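Local structure of dihydropteroate synthase (7L6P) at residues S13-C18 with I22-R27; V147-M152 with A188-K193. The protein probably joins para-aminobenzoate to 6-hydroxymethyl-7,8-dihydropterin diphosphate, giving 7,8-dihydropteroate on the bacterial route to folate. All coordinates share one frame; numbering follows the deposited sequence.

Contact 1: S13-C18 with I22-R27; sequences SPQLDC and ILRLDR
L16 and L23 face each other as an antiparallel hydrogen-bonded pair. L16 N donates to L23 O at 3.0 Å, and L23 N returns a bond to L16 O at 2.9 Å. A third backbone bond, from L25 N to P14 O (2.9 Å), carries the pairing past the end of the strands. On the face of L16 and L23 the two leucines run alongside each other, L16 CD1 and L23 CD2 4.0 Å apart. L25 comes obliquely from beyond the strand and sets its CD1 against L16 CG, while its CB lies near the proline ring at P14 CG. Strands 15-18 and 21-24 form a beta hairpin ahead of the TIM barrel, its leucine face turned to the barrel's N-terminal end: L16 rests on M126, and both L23 and L25 on I267. The opposite face, with Q15, D17, I22 and R24, is more exposed. Here the chi2 bend of I22 (-65°) turns I22 CD1 to the partner strand, 3.8 Å from D17 CG, and Q15 OE1 lies 3.3 Å from I22 CG2 and 3.4 Å from I22 CD1. D17 OD1 itself accepts a hydrogen bond from G20 N in the connecting turn. At the open end of the hairpin the bent R24 chain brings NH1 within 3.5 Å of S13 CB; its NH2 pairs with D26 OD2 through charge alone, well out of the guanidinium plane. R24 O in turn accepts a hydrogen bond from R29 NE at the start of the first barrel strand.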
loop_
_atom_site.group_PDB
_atom_site.type_symbol
_atom_site.label_atom_id
_atom_site.label_comp_id
_atom_site.label_asym_id
_atom_site.label_seq_id
_atom_site.Cartn_x
_atom_site.Cartn_y
_atom_site.Cartn_z
ATOM N N SER A 13 11.730 -7.780 -21.679
ATOM C CA SER A 13 11.707 -6.674 -20.717
ATOM C C SER A 13 12.675 -5.566 -21.094
ATOM O O SER A 13 13.862 -5.815 -21.328
ATOM C CB SER A 13 12.026 -7.163 -19.303
ATOM O OG SER A 13 10.932 -7.875 -18.755
ATOM N N PRO A 14 12.170 -4.338 -21.146
ATOM C CA PRO A 14 13.014 -3.217 -21.563
ATOM C C PRO A 14 13.994 -2.841 -20.470
ATOM O O PRO A 14 13.919 -3.291 -19.328
ATOM C CB PRO A 14 12.008 -2.090 -21.819
ATOM C CG PRO A 14 10.866 -2.408 -20.928
ATOM C CD PRO A 14 10.787 -3.921 -20.863
ATOM N N GLN A 15 14.894 -1.941 -20.825
ATOM C CA GLN A 15 15.891 -1.507 -19.868
ATOM C C GLN A 15 16.442 -0.162 -20.304
ATOM O O GLN A 15 16.428 0.184 -21.487
ATOM C CB GLN A 15 17.014 -2.530 -19.763
ATOM C CG GLN A 15 17.499 -2.969 -21.120
ATOM C CD GLN A 15 18.738 -3.813 -21.029
ATOM O OE1 GLN A 15 19.855 -3.292 -21.067
ATOM N NE2 GLN A 15 18.557 -5.126 -20.889
ATOM N N LEU A 16 16.949 0.578 -19.334
ATOM C CA LEU A 16 17.642 1.827 -19.587
ATOM C C LEU A 16 19.137 1.587 -19.488
ATOM O O LEU A 16 19.607 0.965 -18.524
ATOM C CB LEU A 16 17.215 2.899 -18.585
ATOM C CG LEU A 16 15.726 3.203 -18.568
ATOM C CD1 LEU A 16 15.459 4.238 -17.523
ATOM C CD2 LEU A 16 15.299 3.711 -19.924
ATOM N N ASP A 17 19.879 2.083 -20.476
ATOM C CA ASP A 17 21.333 2.165 -20.382
ATOM C C ASP A 17 21.678 3.546 -19.845
ATOM O O ASP A 17 21.766 4.520 -20.599
ATOM C CB ASP A 17 21.988 1.901 -21.730
ATOM C CG ASP A 17 23.493 1.718 -21.620
ATOM O OD1 ASP A 17 24.099 2.306 -20.699
ATOM O OD2 ASP A 17 24.070 0.967 -22.433
ATOM N N CYS A 18 21.885 3.624 -18.534
ATOM C CA CYS A 18 22.138 4.884 -17.843
ATOM C C CYS A 18 23.641 5.135 -17.798
ATOM O O CYS A 18 24.307 4.967 -16.773
ATOM C CB CYS A 18 21.521 4.854 -16.450
ATOM S SG CYS A 18 19.711 4.760 -16.460
ATOM N N ILE A 22 23.171 -0.450 -16.421
ATOM C CA ILE A 22 21.919 -1.008 -16.919
ATOM C C ILE A 22 20.899 -1.058 -15.787
ATOM O O ILE A 22 21.207 -1.486 -14.667
ATOM C CB ILE A 22 22.146 -2.405 -17.520
ATOM C CG1 ILE A 22 23.102 -2.353 -18.715
ATOM C CG2 ILE A 22 20.824 -3.015 -17.954
ATOM C CD1 ILE A 22 22.557 -1.590 -19.898
ATOM N N LEU A 23 19.664 -0.654 -16.095
ATOM C CA LEU A 23 18.524 -0.694 -15.188
ATOM C C LEU A 23 17.422 -1.491 -15.871
ATOM O O LEU A 23 16.818 -1.023 -16.839
ATOM C CB LEU A 23 18.047 0.717 -14.855
ATOM C CG LEU A 23 16.817 0.913 -13.970
ATOM C CD1 LEU A 23 17.107 0.564 -12.494
ATOM C CD2 LEU A 23 16.288 2.363 -14.121
ATOM N N ARG A 24 17.184 -2.706 -15.392
ATOM C CA ARG A 24 16.156 -3.558 -15.969
ATOM C C ARG A 24 14.779 -3.105 -15.501
ATOM O O ARG A 24 14.595 -2.755 -14.336
ATOM C CB ARG A 24 16.388 -5.016 -15.570
ATOM C CG ARG A 24 17.475 -5.728 -16.361
ATOM C CD ARG A 24 16.904 -6.820 -17.276
ATOM N NE ARG A 24 16.213 -7.880 -16.548
ATOM C CZ ARG A 24 15.363 -8.740 -17.101
ATOM N NH1 ARG A 24 15.064 -8.690 -18.393
ATOM N NH2 ARG A 24 14.800 -9.678 -16.340
ATOM N N LEU A 25 13.806 -3.138 -16.404
ATOM C CA LEU A 25 12.445 -2.713 -16.106
ATOM C C LEU A 25 11.456 -3.872 -16.239
ATOM O O LEU A 25 10.305 -3.701 -16.651
ATOM C CB LEU A 25 12.056 -1.518 -16.977
ATOM C CG LEU A 25 12.924 -0.284 -16.682
ATOM C CD1 LEU A 25 12.627 0.864 -17.614
ATOM C CD2 LEU A 25 12.780 0.177 -15.217
ATOM N N ASP A 26 11.885 -5.070 -15.851
ATOM C CA ASP A 26 10.960 -6.197 -15.788
ATOM C C ASP A 26 10.015 -6.055 -14.600
ATOM O O ASP A 26 8.890 -6.562 -14.622
ATOM C CB ASP A 26 11.751 -7.501 -15.696
ATOM C CG ASP A 26 12.742 -7.493 -14.544
ATOM O OD1 ASP A 26 13.436 -6.471 -14.334
ATOM O OD2 ASP A 26 12.829 -8.517 -13.839
ATOM N N ARG A 27 10.444 -5.352 -13.568
ATOM C CA ARG A 27 9.578 -5.029 -12.450
ATOM C C ARG A 27 9.798 -3.567 -12.107
ATOM O O ARG A 27 10.757 -2.945 -12.574
ATOM C CB ARG A 27 9.823 -5.931 -11.227
ATOM C CG ARG A 27 11.211 -5.892 -10.606
ATOM C CD ARG A 27 11.349 -7.087 -9.666
ATOM N NE ARG A 27 12.406 -6.895 -8.680
ATOM C CZ ARG A 27 13.662 -7.294 -8.826
ATOM N NH1 ARG A 27 14.063 -7.948 -9.911
ATOM N NH2 ARG A 27 14.547 -7.007 -7.873
#

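Contact 2: V147-M152 with A188-K193; sequences VPVVLM and AGFAKK
F190 and V149 make the main side-chain contact between barrel strand 149-152 and the loop that follows helix 170-188, within a beta-alpha-beta crossover of the TIM barrel. The F190 ring presents its rim to the valine: V149 CG2 sits near the ring plane, 3.6 Å from F190 CE2 and 3.9 Å from F190 CZ, and the two side chains cross at about a right angle. The valine turns CG2 anti to its carbonyl carbon and CG1 anti to its backbone N (chi1 176°), so that CG2 is the branch facing the phenylalanine. The aromatic ring also touches A142 and A143 of helix 138-145, while V149 reaches A142, so the pair lies between the strand and helix 138-145. G189, at positive phi (111°), ends helix 170-188 in a Schellman motif just before F190 and turns the chain back toward the barrel. No hydrogen bond joins the two segments; the backbone bonds of V149 go to N194 and L196, where the next parallel strand begins. K193 adds a looser approach through its backbone, with K193 O 4.5 Å from P148 CG.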
loop_
_atom_site.group_PDB
_atom_site.type_symbol
_atom_site.label_atom_id
_atom_site.label_comp_id
_atom_site.label_asym_id
_atom_site.label_seq_id
_atom_site.Cartn_x
_atom_site.Cartn_y
_atom_site.Cartn_z
ATOM N N VAL A 147 22.155 10.325 -22.305
ATOM C CA VAL A 147 21.588 9.567 -21.194
ATOM C C VAL A 147 20.066 9.613 -21.265
ATOM O O VAL A 147 19.499 10.554 -21.834
ATOM C CB VAL A 147 22.108 10.095 -19.854
ATOM C CG1 VAL A 147 23.617 10.064 -19.849
ATOM C CG2 VAL A 147 21.601 11.518 -19.615
ATOM N N PRO A 148 19.368 8.640 -20.690
ATOM C CA PRO A 148 17.899 8.702 -20.672
ATOM C C PRO A 148 17.387 9.960 -19.982
ATOM O O PRO A 148 18.027 10.509 -19.084
ATOM C CB PRO A 148 17.507 7.433 -19.899
ATOM C CG PRO A 148 18.640 6.480 -20.174
ATOM C CD PRO A 148 19.875 7.342 -20.210
ATOM N N VAL A 149 16.240 10.449 -20.446
ATOM C CA VAL A 149 15.675 11.708 -19.968
ATOM C C VAL A 149 14.196 11.494 -19.677
ATOM O O VAL A 149 13.473 10.901 -20.484
ATOM C CB VAL A 149 15.859 12.864 -20.978
ATOM C CG1 VAL A 149 15.167 14.123 -20.456
ATOM C CG2 VAL A 149 17.340 13.139 -21.263
ATOM N N VAL A 150 13.753 11.960 -18.520
ATOM C CA VAL A 150 12.351 11.878 -18.129
ATOM C C VAL A 150 11.640 13.156 -18.564
ATOM O O VAL A 150 11.976 14.249 -18.101
ATOM C CB VAL A 150 12.222 11.676 -16.615
ATOM C CG1 VAL A 150 10.784 11.549 -16.236
ATOM C CG2 VAL A 150 12.991 10.449 -16.196
ATOM N N LEU A 151 10.637 13.022 -19.422
ATOM C CA LEU A 151 9.822 14.159 -19.818
ATOM C C LEU A 151 8.633 14.237 -18.866
ATOM O O LEU A 151 7.709 13.417 -18.937
ATOM C CB LEU A 151 9.365 14.032 -21.265
ATOM C CG LEU A 151 10.497 13.816 -22.280
ATOM C CD1 LEU A 151 9.949 13.699 -23.710
ATOM C CD2 LEU A 151 11.562 14.899 -22.175
ATOM N N MET A 152 8.657 15.221 -17.979
ATOM C CA MET A 152 7.551 15.429 -17.063
ATOM C C MET A 152 6.574 16.440 -17.645
ATOM O O MET A 152 6.946 17.302 -18.445
ATOM C CB MET A 152 8.048 15.922 -15.710
ATOM C CG MET A 152 7.056 15.641 -14.600
ATOM S SD MET A 152 7.534 16.340 -13.011
ATOM C CE MET A 152 6.972 18.023 -13.235
ATOM N N ALA A 188 15.002 16.403 -32.133
ATOM C CA ALA A 188 16.314 16.805 -31.644
ATOM C C ALA A 188 17.350 15.682 -31.708
ATOM O O ALA A 188 18.527 15.926 -31.420
ATOM C CB ALA A 188 16.189 17.333 -30.209
ATOM N N GLY A 189 16.960 14.463 -32.067
ATOM C CA GLY A 189 17.915 13.393 -32.270
ATOM C C GLY A 189 17.885 12.273 -31.243
ATOM O O GLY A 189 18.764 11.401 -31.282
ATOM N N PHE A 190 16.923 12.275 -30.325
ATOM C CA PHE A 190 16.871 11.232 -29.308
ATOM C C PHE A 190 16.518 9.893 -29.933
ATOM O O PHE A 190 15.612 9.803 -30.760
ATOM C CB PHE A 190 15.807 11.570 -28.250
ATOM C CG PHE A 190 16.294 12.438 -27.135
ATOM C CD1 PHE A 190 16.370 13.815 -27.292
ATOM C CD2 PHE A 190 16.625 11.884 -25.900
ATOM C CE1 PHE A 190 16.806 14.621 -26.253
ATOM C CE2 PHE A 190 17.059 12.689 -24.851
ATOM C CZ PHE A 190 17.150 14.054 -25.024
ATOM N N ALA A 191 17.134 8.832 -29.431
ATOM C CA ALA A 191 16.619 7.503 -29.681
ATOM C C ALA A 191 15.568 7.209 -28.621
ATOM O O ALA A 191 15.574 7.811 -27.546
ATOM C CB ALA A 191 17.739 6.465 -29.639
ATOM N N LYS A 192 14.612 6.341 -28.965
ATOM C CA LYS A 192 13.499 6.064 -28.056
ATOM C C LYS A 192 13.965 5.410 -26.766
ATOM O O LYS A 192 13.371 5.646 -25.700
ATOM C CB LYS A 192 12.455 5.180 -28.737
ATOM C CG LYS A 192 11.388 5.948 -29.500
ATOM C CD LYS A 192 10.282 6.437 -28.581
ATOM C CE LYS A 192 9.135 7.104 -29.350
ATOM N NZ LYS A 192 8.031 7.485 -28.380
ATOM N N LYS A 193 15.018 4.588 -26.828
ATOM C CA LYS A 193 15.509 3.969 -25.598
ATOM C C LYS A 193 15.920 5.003 -24.560
ATOM O O LYS A 193 16.071 4.661 -23.382
ATOM C CB LYS A 193 16.682 3.026 -25.886
ATOM C CG LYS A 193 17.882 3.662 -26.539
ATOM C CD LYS A 193 19.019 2.639 -26.703
ATOM C CE LYS A 193 20.408 3.273 -26.570
ATOM N NZ LYS A 193 20.676 4.254 -27.677
#

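Overall arrangement
From the N terminus, contact 1 closes first: a tight hairpin whose two segments are separated by three residues, ahead of barrel strand 29-35. Contact 2 comes later, closing a loop of 35 residues that holds nearly all of helix 170-188, between the fifth and sixth barrel strands. The two loops follow one another in series and neither nest nor cross. In space they meet, their centres about 14 Å apart. D17 O lies 3.4 Å from P148 CD, and L16 CD2 3.7 Å from K193 O, so the hairpin's first strand lies against both segments of contact 2. Together they tie the hairpin over the N-terminal end of the barrel to a crossover in its wall.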